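Local structure of homoserine kinase (Listeria monocytogenes, 3HUL) at residues 9-14 and 250-255; 92-97 and 128-133; 14-19 and 192-197. The protein probably catalyses the ATP-dependent phosphorylation of L-homoserine to O-phospho-L-homoserine, the fourth of five steps from aspartate to threonine. One frame throughout, in Å; residues are numbered along the deposited sequence.

Interactions 1 and 3 share L14, and interaction 2 touches interaction 1 through T10. Interaction 1 sets the end of strand 3-12 against strand 251-255 of the four-stranded antiparallel sheet; interaction 3 continues from the same L14 to helix 181-198, and the centres of interactions 1 and 3 are about 13 Å apart. Interaction 2, between helices 88-103 and 127-132, lies about 17 Å from interaction 1, between centres. Along the chain, interaction 2 is nested within the loop closed by interaction 3, itself nested within that of interaction 1. Strand 3-12 and the turn after it thus border parts distant in sequence.

Interaction 1: residues 9-14 and 250-255; sequences ATTANL and TVLVFA
T11 and L252 reach toward each other tip to tip from their two strands, and one methyl of the leucine does all the touching. L252 CD1 lies 3.3 Å from T11 OG1, so it rests against the hydroxyl flank of the threonine, with T11 CB and then T11 CG2 only slightly farther off. The threonine hydroxyl is turned opposite its own backbone N (chi1 179°); its polar demand is met by S245 OG, with which it forms a hydrogen bond, and the leucine methyl merely packs beside it. The backbones stay well apart, 8.8 Å between T11 CA and L252 CA, and no hydrogen bond joins the segments. This is side-chain packing between two sheets, as expected where the N-terminal and C-terminal parts of a GHMP kinase meet: strand 3-12 belongs to the mixed sheet and strand 251-255 to the antiparallel one. L252 also lies close to L86 of the predicted ATP-binding segment. The second pair, L14 and F254, meets at an angle. L14 CD2 comes obliquely to the far end of the ring, 3.5 Å from F254 CZ and 4.0 Å from F254 CE1. The phenylalanine side chain leaves its strand toward the segment that carries L14. L23 on strand 21-25 and L157 on strand 156-161 also touch this phenylalanine.

Interaction 2: residues 92-97 and 128-133; sequences AVVAGI and APAVLG
V94 supplies more of the buried surface than any other residue here, and both of its methyls take part: CG1 meets V131 on the facing helix, and CG2 meets A130 and also V131. Its side chain leaves helix 88-103 toward helix 127-132, with CG1 opposite the backbone N (chi1 171°) and CG2 opposite the carbonyl carbon. That rotation lets both branches work: V94 CG2 meets A130 CB at 3.9 Å, while V94 CG1 meets V131 CG2 at 4.0 Å.

A130, next in buried surface, points its single methyl at the valine, and its CB meets V94 CG2 at ordinary van der Waals distance. V131 is set differently: its CB is not aimed directly at the other helix, and the two valines cross obliquely. V131 CG2 makes the contact and is shared by both methyls of V94, the second, V94 CG2, being 4.1 Å away. V94 therefore sits against two successive residues of the opposite helix; the nearest CA atoms, those of V94 and V131, are 7.1 Å apart. The interface is wholly apolar, without a hydrogen bond between the segments.

Strand 3-12 lies beside this small cluster, V7 against V94 and T10 against A130. A130 is also close to S90 of the predicted ATP-binding segment, near the start of helix 88-103. This helix-against-helix packing of small and beta-branched side chains forms part of the buried helix layer packed on the mixed sheet in the N-terminal part of the GHMP kinase fold.

Interaction 3: residues 14-19 and 192-197; sequences LGPGFD and NVMIAA
M194 reaches from its helix to the turn that follows strand 3-12, and almost everything that passes between the two segments involves its sulfur and terminal methyl. The apolar side-chain contacts come first. M194 CE lies 4.2 Å from L14 CB. On the other side of the bend, M194 SD is 4.3 Å from P16 CD, so the thioether runs alongside the turn. The chain is extended through its first two torsions, then bends at the sulfur (chi3 77°), which brings the methyl round beside L14.

Contacts with the peptide backbone form the second group. The carbonyl oxygen of L14 has M194 CE 3.1 Å away, a close approach of a methyl; no hydrogen bond crosses between the segments. That same oxygen accepts a backbone hydrogen bond from G17 N at 2.9 Å, closing a type II' beta turn from L14 to G17. G15 takes the positive phi of this turn (56°). Lacking a side chain, it lets the methionine sulfur come close, M194 SD being 4.1 Å from G15 CA. The carbonyl of P16 is bound from outside by the indole NE1 of W215.

A third group reaches a neighbouring subunit: N192 ND2 bonds to S20 OG of that subunit, A196 O to its H150, and the F18 ring meets F181 of the same neighbour steeply, with the planes at about 80°.

Within the fold, the turn links strands 3-12 and 21-25 and lies against helix 181-198, while M209 and M210 of helix 203-210 and C21 of strand 21-25 also pack on M194.

Interaction 1: residues 9-14 and 250-255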
loop_
_atom_site.group_PDB
_atom_site.type_symbol
_atom_site.label_atom_id
_atom_site.label_comp_id
_atom_site.label_asym_id
_atom_site.label_seq_id
_atom_site.Cartn_x
_atom_site.Cartn_y
_atom_site.Cartn_z
ATOM N N ALA A 9 22.174 -2.273 12.354
ATOM C CA ALA A 9 21.525 -2.002 13.611
ATOM C C ALA A 9 20.015 -1.971 13.410
ATOM O O ALA A 9 19.531 -1.748 12.292
ATOM C CB ALA A 9 21.997 -0.670 14.138
ATOM N N THR A 10 19.279 -2.190 14.491
ATOM C CA THR A 10 17.814 -2.219 14.471
ATOM C C THR A 10 17.286 -1.668 15.770
ATOM O O THR A 10 17.905 -1.829 16.831
ATOM C CB THR A 10 17.257 -3.677 14.353
ATOM O OG1 THR A 10 17.896 -4.486 15.340
ATOM C CG2 THR A 10 17.513 -4.279 12.979
ATOM N N THR A 11 16.131 -1.018 15.698
ATOM C CA THR A 11 15.432 -0.576 16.897
ATOM C C THR A 11 14.123 -1.323 16.949
ATOM O O THR A 11 13.344 -1.290 15.996
ATOM C CB THR A 11 15.180 0.953 16.934
ATOM O OG1 THR A 11 14.469 1.275 18.131
ATOM C CG2 THR A 11 14.363 1.449 15.739
ATOM N N ALA A 12 13.903 -2.014 18.059
ATOM C CA ALA A 12 12.774 -2.906 18.189
ATOM C C ALA A 12 11.776 -2.329 19.188
ATOM O O ALA A 12 12.045 -1.302 19.805
ATOM C CB ALA A 12 13.258 -4.279 18.630
ATOM N N ASN A 13 10.625 -2.985 19.324
ATOM C CA ASN A 13 9.641 -2.608 20.328
ATOM C C ASN A 13 9.139 -1.202 19.996
ATOM O O ASN A 13 8.967 -0.364 20.885
ATOM C CB ASN A 13 10.270 -2.704 21.746
ATOM C CG ASN A 13 9.257 -2.480 22.873
ATOM O OD1 ASN A 13 9.611 -2.011 23.969
ATOM N ND2 ASN A 13 7.998 -2.809 22.615
ATOM N N LEU A 14 8.942 -0.958 18.699
ATOM C CA LEU A 14 8.428 0.309 18.186
ATOM C C LEU A 14 7.025 0.554 18.714
ATOM O O LEU A 14 6.095 -0.184 18.382
ATOM C CB LEU A 14 8.381 0.310 16.652
ATOM C CG LEU A 14 9.454 0.958 15.760
ATOM C CD1 LEU A 14 8.824 1.228 14.382
ATOM C CD2 LEU A 14 10.013 2.264 16.328
ATOM N N THR A 250 19.368 4.029 24.641
ATOM C CA THR A 250 19.293 5.110 23.650
ATOM C C THR A 250 17.858 5.573 23.422
ATOM O O THR A 250 16.912 4.794 23.591
ATOM C CB THR A 250 20.093 4.910 22.313
ATOM O OG1 THR A 250 19.213 4.606 21.224
ATOM C CG2 THR A 250 21.161 3.937 22.434
ATOM N N VAL A 251 17.728 6.867 23.120
ATOM C CA VAL A 251 16.465 7.512 22.817
ATOM C C VAL A 251 16.537 7.883 21.335
ATOM O O VAL A 251 17.570 8.388 20.848
ATOM C CB VAL A 251 16.227 8.773 23.685
ATOM C CG1 VAL A 251 14.965 9.533 23.247
ATOM C CG2 VAL A 251 16.107 8.414 25.180
ATOM N N LEU A 252 15.466 7.560 20.610
ATOM C CA LEU A 252 15.342 7.952 19.216
ATOM C C LEU A 252 14.280 9.015 19.023
ATOM O O LEU A 252 13.193 8.946 19.607
ATOM C CB LEU A 252 15.043 6.746 18.309
ATOM C CG LEU A 252 16.097 5.649 18.236
ATOM C CD1 LEU A 252 15.486 4.385 17.635
ATOM C CD2 LEU A 252 17.354 6.070 17.449
ATOM N N VAL A 253 14.611 10.000 18.191
ATOM C CA VAL A 253 13.685 11.025 17.802
ATOM C C VAL A 253 13.340 10.714 16.354
ATOM O O VAL A 253 14.216 10.559 15.520
ATOM C CB VAL A 253 14.321 12.445 17.909
ATOM C CG1 VAL A 253 13.415 13.541 17.294
ATOM C CG2 VAL A 253 14.690 12.790 19.385
ATOM N N PHE A 254 12.056 10.618 16.056
ATOM C CA PHE A 254 11.630 10.353 14.674
ATOM C C PHE A 254 11.196 11.688 14.051
ATOM O O PHE A 254 10.410 12.404 14.646
ATOM C CB PHE A 254 10.479 9.318 14.650
ATOM C CG PHE A 254 10.881 7.919 15.136
ATOM C CD1 PHE A 254 11.081 6.876 14.222
ATOM C CD2 PHE A 254 11.038 7.652 16.495
ATOM C CE1 PHE A 254 11.470 5.581 14.662
ATOM C CE2 PHE A 254 11.407 6.371 16.961
ATOM C CZ PHE A 254 11.630 5.323 16.029
ATOM N N ALA A 255 11.687 12.011 12.862
ATOM C CA ALA A 255 11.434 13.343 12.270
ATOM C C ALA A 255 11.411 13.334 10.761
ATOM O O ALA A 255 12.090 12.533 10.146
ATOM C CB ALA A 255 12.530 14.335 12.743
#

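Interaction 2: residues 92-97 and 128-133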
loop_
_atom_site.group_PDB
_atom_site.type_symbol
_atom_site.label_atom_id
_atom_site.label_comp_id
_atom_site.label_asym_id
_atom_site.label_seq_id
_atom_site.Cartn_x
_atom_site.Cartn_y
_atom_site.Cartn_z
ATOM N N ALA A 92 25.019 -9.376 15.796
ATOM C CA ALA A 92 26.067 -10.386 15.951
ATOM C C ALA A 92 25.517 -11.784 15.684
ATOM O O ALA A 92 26.151 -12.578 14.970
ATOM C CB ALA A 92 26.785 -10.275 17.352
ATOM N N VAL A 93 24.326 -12.076 16.204
ATOM C CA VAL A 93 23.665 -13.350 15.955
ATOM C C VAL A 93 23.396 -13.549 14.444
ATOM O O VAL A 93 23.758 -14.568 13.860
ATOM C CB VAL A 93 22.338 -13.469 16.744
ATOM C CG1 VAL A 93 21.520 -14.662 16.229
ATOM C CG2 VAL A 93 22.592 -13.563 18.284
ATOM N N VAL A 94 22.791 -12.550 13.815
ATOM C CA VAL A 94 22.586 -12.581 12.363
ATOM C C VAL A 94 23.911 -12.750 11.594
ATOM O O VAL A 94 23.975 -13.502 10.647
ATOM C CB VAL A 94 21.802 -11.323 11.894
ATOM C CG1 VAL A 94 21.768 -11.213 10.339
ATOM C CG2 VAL A 94 20.415 -11.332 12.517
ATOM N N ALA A 95 24.953 -12.055 12.012
ATOM C CA ALA A 95 26.268 -12.194 11.387
ATOM C C ALA A 95 26.836 -13.626 11.485
ATOM O O ALA A 95 27.432 -14.128 10.523
ATOM C CB ALA A 95 27.233 -11.194 11.982
ATOM N N GLY A 96 26.627 -14.280 12.630
ATOM C CA GLY A 96 27.043 -15.662 12.823
ATOM C C GLY A 96 26.273 -16.612 11.949
ATOM O O GLY A 96 26.823 -17.576 11.417
ATOM N N ILE A 97 24.984 -16.345 11.793
ATOM C CA ILE A 97 24.175 -17.116 10.873
ATOM C C ILE A 97 24.705 -16.989 9.433
ATOM O O ILE A 97 24.815 -17.989 8.714
ATOM C CB ILE A 97 22.721 -16.700 10.973
ATOM C CG1 ILE A 97 22.171 -17.113 12.345
ATOM C CG2 ILE A 97 21.883 -17.321 9.861
ATOM C CD1 ILE A 97 20.834 -16.412 12.709
ATOM N N ALA A 128 14.469 -9.864 12.513
ATOM C CA ALA A 128 13.795 -9.875 11.224
ATOM C C ALA A 128 14.212 -8.632 10.388
ATOM O O ALA A 128 14.662 -8.785 9.257
ATOM C CB ALA A 128 12.256 -9.977 11.398
ATOM N N PRO A 129 14.109 -7.410 10.955
ATOM C CA PRO A 129 14.625 -6.269 10.171
ATOM C C PRO A 129 16.155 -6.327 9.917
ATOM O O PRO A 129 16.613 -5.813 8.896
ATOM C CB PRO A 129 14.223 -5.027 10.998
ATOM C CG PRO A 129 13.775 -5.515 12.302
ATOM C CD PRO A 129 13.461 -6.986 12.213
ATOM N N ALA A 130 16.936 -6.963 10.803
ATOM C CA ALA A 130 18.371 -7.129 10.534
ATOM C C ALA A 130 18.592 -7.987 9.287
ATOM O O ALA A 130 19.474 -7.708 8.484
ATOM C CB ALA A 130 19.117 -7.721 11.757
ATOM N N VAL A 131 17.767 -9.007 9.108
ATOM C CA VAL A 131 17.837 -9.823 7.896
ATOM C C VAL A 131 17.131 -9.181 6.695
ATOM O O VAL A 131 17.635 -9.226 5.598
ATOM C CB VAL A 131 17.233 -11.214 8.136
ATOM C CG1 VAL A 131 17.253 -12.061 6.827
ATOM C CG2 VAL A 131 17.985 -11.923 9.238
ATOM N N LEU A 132 15.965 -8.575 6.900
ATOM C CA LEU A 132 15.070 -8.244 5.771
ATOM C C LEU A 132 15.197 -6.803 5.345
ATOM O O LEU A 132 14.897 -6.450 4.207
ATOM C CB LEU A 132 13.643 -8.541 6.160
ATOM C CG LEU A 132 13.483 -10.011 6.569
ATOM C CD1 LEU A 132 12.080 -10.208 7.026
ATOM C CD2 LEU A 132 13.853 -10.963 5.389
ATOM N N GLY A 133 15.681 -5.978 6.268
ATOM C CA GLY A 133 15.850 -4.569 6.010
ATOM C C GLY A 133 14.536 -3.847 6.274
ATOM O O GLY A 133 13.472 -4.454 6.363
#

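Interaction 3: residues 14-19 and 192-197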
loop_
_atom_site.group_PDB
_atom_site.type_symbol
_atom_site.label_atom_id
_atom_site.label_comp_id
_atom_site.label_asym_id
_atom_site.label_seq_id
_atom_site.Cartn_x
_atom_site.Cartn_y
_atom_site.Cartn_z
ATOM N N LEU A 14 8.942 -0.958 18.699
ATOM C CA LEU A 14 8.428 0.309 18.186
ATOM C C LEU A 14 7.025 0.554 18.714
ATOM O O LEU A 14 6.095 -0.184 18.382
ATOM C CB LEU A 14 8.381 0.310 16.652
ATOM C CG LEU A 14 9.454 0.958 15.760
ATOM C CD1 LEU A 14 8.824 1.228 14.382
ATOM C CD2 LEU A 14 10.013 2.264 16.328
ATOM N N GLY A 15 6.883 1.581 19.549
ATOM C CA GLY A 15 5.636 1.843 20.244
ATOM C C GLY A 15 5.159 0.656 21.072
ATOM O O GLY A 15 5.969 -0.041 21.695
ATOM N N PRO A 16 3.837 0.392 21.051
ATOM C CA PRO A 16 3.368 -0.785 21.723
ATOM C C PRO A 16 3.514 -2.026 20.847
ATOM O O PRO A 16 2.950 -3.064 21.185
ATOM C CB PRO A 16 1.894 -0.460 22.004
ATOM C CG PRO A 16 1.678 0.939 21.493
ATOM C CD PRO A 16 2.713 1.110 20.442
ATOM N N GLY A 17 4.308 -1.952 19.774
ATOM C CA GLY A 17 4.650 -3.153 18.989
ATOM C C GLY A 17 5.655 -4.076 19.677
ATOM O O GLY A 17 6.646 -4.516 19.076
ATOM N N PHE A 18 5.377 -4.385 20.950
ATOM C CA PHE A 18 6.259 -5.193 21.782
ATOM C C PHE A 18 6.538 -6.566 21.195
ATOM O O PHE A 18 5.604 -7.302 20.843
ATOM C CB PHE A 18 5.710 -5.296 23.212
ATOM C CG PHE A 18 6.722 -5.819 24.198
ATOM C CD1 PHE A 18 7.696 -4.964 24.742
ATOM C CD2 PHE A 18 6.731 -7.162 24.553
ATOM C CE1 PHE A 18 8.652 -5.449 25.654
ATOM C CE2 PHE A 18 7.687 -7.658 25.452
ATOM C CZ PHE A 18 8.642 -6.800 26.011
ATOM N N ASP A 19 7.823 -6.909 21.073
ATOM C CA ASP A 19 8.230 -8.167 20.430
ATOM C C ASP A 19 7.622 -8.346 19.010
ATOM O O ASP A 19 7.412 -9.483 18.532
ATOM C CB ASP A 19 7.912 -9.389 21.315
ATOM C CG ASP A 19 8.908 -9.579 22.464
ATOM O OD1 ASP A 19 9.884 -8.794 22.600
ATOM O OD2 ASP A 19 8.712 -10.542 23.242
ATOM N N ASN A 192 -1.912 -1.436 16.505
ATOM C CA ASN A 192 -2.717 -1.569 15.271
ATOM C C ASN A 192 -2.873 -0.216 14.578
ATOM O O ASN A 192 -2.621 -0.092 13.388
ATOM C CB ASN A 192 -4.114 -2.096 15.566
ATOM C CG ASN A 192 -4.126 -3.488 16.120
ATOM O OD1 ASN A 192 -3.110 -4.189 16.133
ATOM N ND2 ASN A 192 -5.314 -3.932 16.549
ATOM N N VAL A 193 -3.283 0.795 15.339
ATOM C CA VAL A 193 -3.455 2.142 14.807
ATOM C C VAL A 193 -2.126 2.731 14.299
ATOM O O VAL A 193 -2.069 3.309 13.208
ATOM C CB VAL A 193 -4.153 3.080 15.840
ATOM C CG1 VAL A 193 -4.153 4.537 15.336
ATOM C CG2 VAL A 193 -5.586 2.623 16.059
ATOM N N MET A 194 -1.053 2.535 15.066
ATOM C CA MET A 194 0.288 2.995 14.684
ATOM C C MET A 194 0.634 2.412 13.325
ATOM O O MET A 194 1.025 3.151 12.419
ATOM C CB MET A 194 1.333 2.564 15.709
ATOM C CG MET A 194 2.790 2.950 15.364
ATOM S SD MET A 194 4.064 2.326 16.519
ATOM C CE MET A 194 4.192 0.608 16.038
ATOM N N ILE A 195 0.486 1.092 13.172
ATOM C CA ILE A 195 0.779 0.437 11.895
ATOM C C ILE A 195 -0.115 0.989 10.760
ATOM O O ILE A 195 0.365 1.369 9.702
ATOM C CB ILE A 195 0.621 -1.114 11.997
ATOM C CG1 ILE A 195 1.686 -1.724 12.917
ATOM C CG2 ILE A 195 0.660 -1.749 10.641
ATOM C CD1 ILE A 195 1.257 -3.076 13.546
ATOM N N ALA A 196 -1.417 1.055 10.991
ATOM C CA ALA A 196 -2.320 1.588 9.975
ATOM C C ALA A 196 -1.976 3.046 9.583
ATOM O O ALA A 196 -2.076 3.426 8.416
ATOM C CB ALA A 196 -3.747 1.501 10.455
ATOM N N ALA A 197 -1.556 3.851 10.550
ATOM C CA ALA A 197 -1.268 5.267 10.283
ATOM C C ALA A 197 -0.015 5.441 9.468
ATOM O O ALA A 197 0.057 6.341 8.607
ATOM C CB ALA A 197 -1.199 6.095 11.625
#